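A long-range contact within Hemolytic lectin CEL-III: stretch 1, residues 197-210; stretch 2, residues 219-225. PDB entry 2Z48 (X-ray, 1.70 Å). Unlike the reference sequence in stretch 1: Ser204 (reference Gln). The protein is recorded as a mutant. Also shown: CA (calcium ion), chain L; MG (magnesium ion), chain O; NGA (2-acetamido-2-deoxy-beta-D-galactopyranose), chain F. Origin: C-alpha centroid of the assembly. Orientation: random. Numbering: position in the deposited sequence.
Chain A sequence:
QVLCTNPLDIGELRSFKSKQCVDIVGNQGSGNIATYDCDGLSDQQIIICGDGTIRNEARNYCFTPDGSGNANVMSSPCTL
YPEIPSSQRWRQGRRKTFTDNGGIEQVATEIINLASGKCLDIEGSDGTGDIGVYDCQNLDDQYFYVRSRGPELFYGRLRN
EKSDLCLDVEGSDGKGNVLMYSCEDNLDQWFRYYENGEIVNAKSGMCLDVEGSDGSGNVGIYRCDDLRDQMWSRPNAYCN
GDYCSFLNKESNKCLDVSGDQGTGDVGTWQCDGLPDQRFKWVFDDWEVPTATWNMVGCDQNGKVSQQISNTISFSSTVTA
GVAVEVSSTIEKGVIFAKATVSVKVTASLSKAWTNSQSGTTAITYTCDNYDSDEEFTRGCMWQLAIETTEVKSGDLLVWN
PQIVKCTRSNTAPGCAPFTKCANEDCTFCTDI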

# COMPACT_ATOMS: atom_id res chain seq x y z
N GLY A 197 -5.76 -13.47 -1.96
CA GLY A 197 -7.15 -13.90 -1.98
C GLY A 197 -8.15 -12.81 -1.60
O GLY A 197 -9.35 -13.00 -1.79
N GLU A 198 -7.66 -11.71 -1.05
CA GLU A 198 -8.58 -10.61 -0.68
C GLU A 198 -9.22 -9.93 -1.89
O GLU A 198 -8.57 -9.72 -2.92
CB GLU A 198 -7.87 -9.57 0.17
CG GLU A 198 -7.50 -10.06 1.55
CD GLU A 198 -6.81 -8.99 2.36
OE1 GLU A 198 -5.95 -8.31 1.78
OE2 GLU A 198 -7.10 -8.86 3.57
N ILE A 199 -10.50 -9.59 -1.74
CA ILE A 199 -11.20 -8.75 -2.73
C ILE A 199 -11.59 -7.52 -1.91
O ILE A 199 -12.43 -7.61 -1.00
CB ILE A 199 -12.44 -9.48 -3.32
CG1 ILE A 199 -11.97 -10.67 -4.16
CG2 ILE A 199 -13.33 -8.52 -4.17
CD1 ILE A 199 -13.08 -11.51 -4.72
N VAL A 200 -10.96 -6.39 -2.23
CA VAL A 200 -10.99 -5.20 -1.39
C VAL A 200 -11.81 -4.10 -2.06
O VAL A 200 -11.62 -3.80 -3.25
CB VAL A 200 -9.58 -4.66 -1.12
CG1 VAL A 200 -9.65 -3.44 -0.19
CG2 VAL A 200 -8.71 -5.76 -0.52
N ASN A 201 -12.70 -3.50 -1.28
CA ASN A 201 -13.62 -2.50 -1.83
C ASN A 201 -12.90 -1.15 -1.93
O ASN A 201 -12.26 -0.75 -0.96
CB ASN A 201 -14.83 -2.35 -0.91
CG ASN A 201 -15.86 -1.40 -1.45
OD1 ASN A 201 -15.85 -0.20 -1.11
ND2 ASN A 201 -16.79 -1.93 -2.26
N ALA A 202 -13.00 -0.47 -3.08
CA ALA A 202 -12.25 0.76 -3.32
C ALA A 202 -12.73 1.91 -2.43
O ALA A 202 -11.92 2.77 -2.03
CB ALA A 202 -12.31 1.17 -4.80
N LYS A 203 -14.04 1.94 -2.14
CA LYS A 203 -14.63 3.03 -1.36
C LYS A 203 -14.24 2.92 0.12
O LYS A 203 -13.74 3.88 0.69
CB LYS A 203 -16.16 3.11 -1.54
CG LYS A 203 -16.85 4.25 -0.76
CD LYS A 203 -16.35 5.62 -1.19
CE LYS A 203 -17.21 6.74 -0.61
NZ LYS A 203 -16.58 8.05 -0.97
N SER A 204 -14.44 1.75 0.72
CA SER A 204 -14.19 1.54 2.16
C SER A 204 -12.80 0.98 2.54
O SER A 204 -12.35 1.08 3.70
CB SER A 204 -15.27 0.63 2.74
OG SER A 204 -15.23 -0.65 2.11
N GLY A 205 -12.14 0.35 1.57
CA GLY A 205 -10.89 -0.36 1.80
C GLY A 205 -11.08 -1.62 2.63
O GLY A 205 -10.10 -2.16 3.14
N MET A 206 -12.32 -2.11 2.72
CA MET A 206 -12.63 -3.32 3.49
C MET A 206 -12.86 -4.51 2.56
O MET A 206 -12.85 -4.36 1.33
CB MET A 206 -13.81 -3.08 4.44
CG MET A 206 -13.49 -2.04 5.53
SD MET A 206 -14.96 -1.21 6.19
CE MET A 206 -15.84 -2.58 6.88
N CYS A 207 -13.04 -5.69 3.15
CA CYS A 207 -12.96 -6.94 2.39
C CYS A 207 -14.31 -7.57 2.10
O CYS A 207 -15.20 -7.54 2.95
CB CYS A 207 -12.10 -7.99 3.13
SG CYS A 207 -10.30 -7.76 2.93
N LEU A 208 -14.42 -8.20 0.93
CA LEU A 208 -15.57 -9.06 0.64
C LEU A 208 -15.52 -10.25 1.60
O LEU A 208 -14.53 -11.01 1.66
CB LEU A 208 -15.53 -9.51 -0.83
CG LEU A 208 -16.80 -10.16 -1.37
CD1 LEU A 208 -17.93 -9.14 -1.47
CD2 LEU A 208 -16.49 -10.82 -2.73
N ASP A 209 -16.59 -10.40 2.36
CA ASP A 209 -16.60 -11.22 3.57
C ASP A 209 -17.84 -12.10 3.59
O ASP A 209 -18.88 -11.72 3.05
CB ASP A 209 -16.69 -10.26 4.77
CG ASP A 209 -16.94 -10.99 6.07
OD1 ASP A 209 -16.02 -11.73 6.50
OD2 ASP A 209 -18.05 -10.87 6.61
N VAL A 210 -17.74 -13.29 4.19
CA VAL A 210 -18.93 -14.10 4.49
C VAL A 210 -19.23 -13.99 5.98
O VAL A 210 -18.30 -14.03 6.79
CB VAL A 210 -18.73 -15.58 4.10
CG1 VAL A 210 -20.06 -16.33 4.24
CG2 VAL A 210 -18.17 -15.72 2.65
N VAL A 219 -23.07 -12.60 2.16
CA VAL A 219 -21.85 -11.90 1.83
C VAL A 219 -22.09 -10.41 2.02
O VAL A 219 -23.16 -9.89 1.67
CB VAL A 219 -21.40 -12.25 0.40
CG1 VAL A 219 -20.37 -11.24 -0.15
CG2 VAL A 219 -20.77 -13.66 0.41
N GLY A 220 -21.10 -9.74 2.62
CA GLY A 220 -21.11 -8.28 2.80
C GLY A 220 -19.69 -7.78 2.78
O GLY A 220 -18.75 -8.51 2.42
N ILE A 221 -19.51 -6.52 3.16
CA ILE A 221 -18.17 -5.95 3.30
C ILE A 221 -17.87 -5.77 4.78
O ILE A 221 -18.67 -5.18 5.51
CB ILE A 221 -18.04 -4.57 2.59
CG1 ILE A 221 -18.47 -4.64 1.12
CG2 ILE A 221 -16.61 -4.02 2.72
CD1 ILE A 221 -17.61 -5.59 0.26
N TYR A 222 -16.70 -6.25 5.21
CA TYR A 222 -16.31 -6.22 6.60
C TYR A 222 -14.83 -5.97 6.75
O TYR A 222 -14.05 -6.14 5.81
CB TYR A 222 -16.65 -7.57 7.20
CG TYR A 222 -16.64 -7.67 8.71
CD1 TYR A 222 -17.55 -7.10 9.47
CD2 TYR A 222 -15.79 -8.45 9.35
CE1 TYR A 222 -17.56 -7.24 10.87
CE2 TYR A 222 -15.83 -8.59 10.74
CZ TYR A 222 -16.71 -8.00 11.49
OH TYR A 222 -16.74 -8.18 12.86
N ARG A 223 -14.43 -5.60 7.96
CA ARG A 223 -13.03 -5.37 8.25
C ARG A 223 -12.21 -6.55 7.75
O ARG A 223 -12.55 -7.71 8.03
CB ARG A 223 -12.85 -5.20 9.76
CG ARG A 223 -11.42 -4.90 10.19
CD ARG A 223 -11.28 -4.99 11.71
NE ARG A 223 -11.36 -6.35 12.26
CZ ARG A 223 -10.35 -7.22 12.34
NH1 ARG A 223 -9.13 -6.93 11.87
NH2 ARG A 223 -10.55 -8.41 12.90
N CYS A 224 -11.13 -6.27 7.02
CA CYS A 224 -10.23 -7.35 6.57
C CYS A 224 -9.57 -7.98 7.80
O CYS A 224 -8.90 -7.29 8.56
CB CYS A 224 -9.17 -6.81 5.61
SG CYS A 224 -9.85 -6.08 4.10
N ASP A 225 -9.76 -9.28 7.98
CA ASP A 225 -9.37 -9.96 9.22
C ASP A 225 -8.39 -11.13 9.04
O ASP A 225 -8.08 -11.85 10.01
CB ASP A 225 -10.63 -10.40 10.00
CG ASP A 225 -11.47 -11.45 9.26
OD1 ASP A 225 -11.01 -11.97 8.23
OD2 ASP A 225 -12.61 -11.72 9.71
CA CA L . -16.31 -13.51 8.16
MG MG O . -25.46 -10.23 0.82
C1 NGA F . -19.25 -12.09 12.28
C2 NGA F . -17.88 -12.62 11.83
C3 NGA F . -17.12 -11.59 10.99
C4 NGA F . -18.01 -11.01 9.88
C5 NGA F . -19.33 -10.53 10.47
C6 NGA F . -20.28 -10.00 9.41
C7 NGA F . -16.72 -14.11 13.40
C8 NGA F . -15.89 -14.17 14.66
N2 NGA F . -17.07 -12.86 13.02
O1 NGA F . -20.08 -13.11 12.86
O3 NGA F . -15.99 -12.16 10.35
O4 NGA F . -18.24 -12.02 8.87
O5 NGA F . -19.98 -11.62 11.14
O6 NGA F . -21.54 -9.66 10.04
O7 NGA F . -17.03 -15.13 12.81
O HOH W 1 -13.89 -13.62 8.64

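Strands 207-210 and 219-222 run antiparallel and are joined by four backbone hydrogen bonds. Cys207 N donates to Tyr222 O at 2.9 Å, and Tyr222 N returns a bond to Cys207 O at 3.0 Å. Two residues further along, Asp209 N donates to Gly220 O at 2.9 Å and Gly220 N to Asp209 O at 3.0 Å. Leu208 with Ile221, between these two pairs, and Val210 with Val219, beyond Asp209 and Gly220, are non-hydrogen-bonded pairs. Two CA-H...O contacts supplement the ladder: Ile221 CA to Cys207 O at 3.4 Å and Val219 CA to Asp209 O at 3.2 Å.

A disulfide links the stretches covalently at the Cys207 end of the ladder, from Cys207 within it to Cys224, two residues past Tyr222. Cys207 SG and Cys224 SG are 2.1 Å apart, with chi3 at 100°.

The calcium ion and the sugar NGA gather on the sheet face that carries Asp209 and Tyr222. Asp209 OD1 and Val210 O each bind the calcium at 2.5 Å. NGA O3 and O4 also coordinate it, at 2.6 and 2.5 Å. Asp209 OD2 lies 2.5 Å from NGA O4, so one carboxylate reaches both metal and sugar. The Tyr222 ring lies with one face against NGA, and its CE2 comes within 3.3 Å of NGA C3. This arrangement fits the protein's name as a lectin. Water 1 also binds the calcium, and its O lies 2.5 Å from Asp225 OD2, within hydrogen-bonding reach.

Apolar side chains pack on the opposite face. Leu208 CD1 meets Val219 CG1 at 3.5 Å and Ile221 CD1 at 4.0 Å. Val210 CG2 is 4.0 Å from Val219 CG2. Ile221 has the largest area covered by the other stretch. Its CG2 touches Met206 CB at 3.4 Å and lies 3.7 Å from OG of Ser204, which differs from the reference sequence.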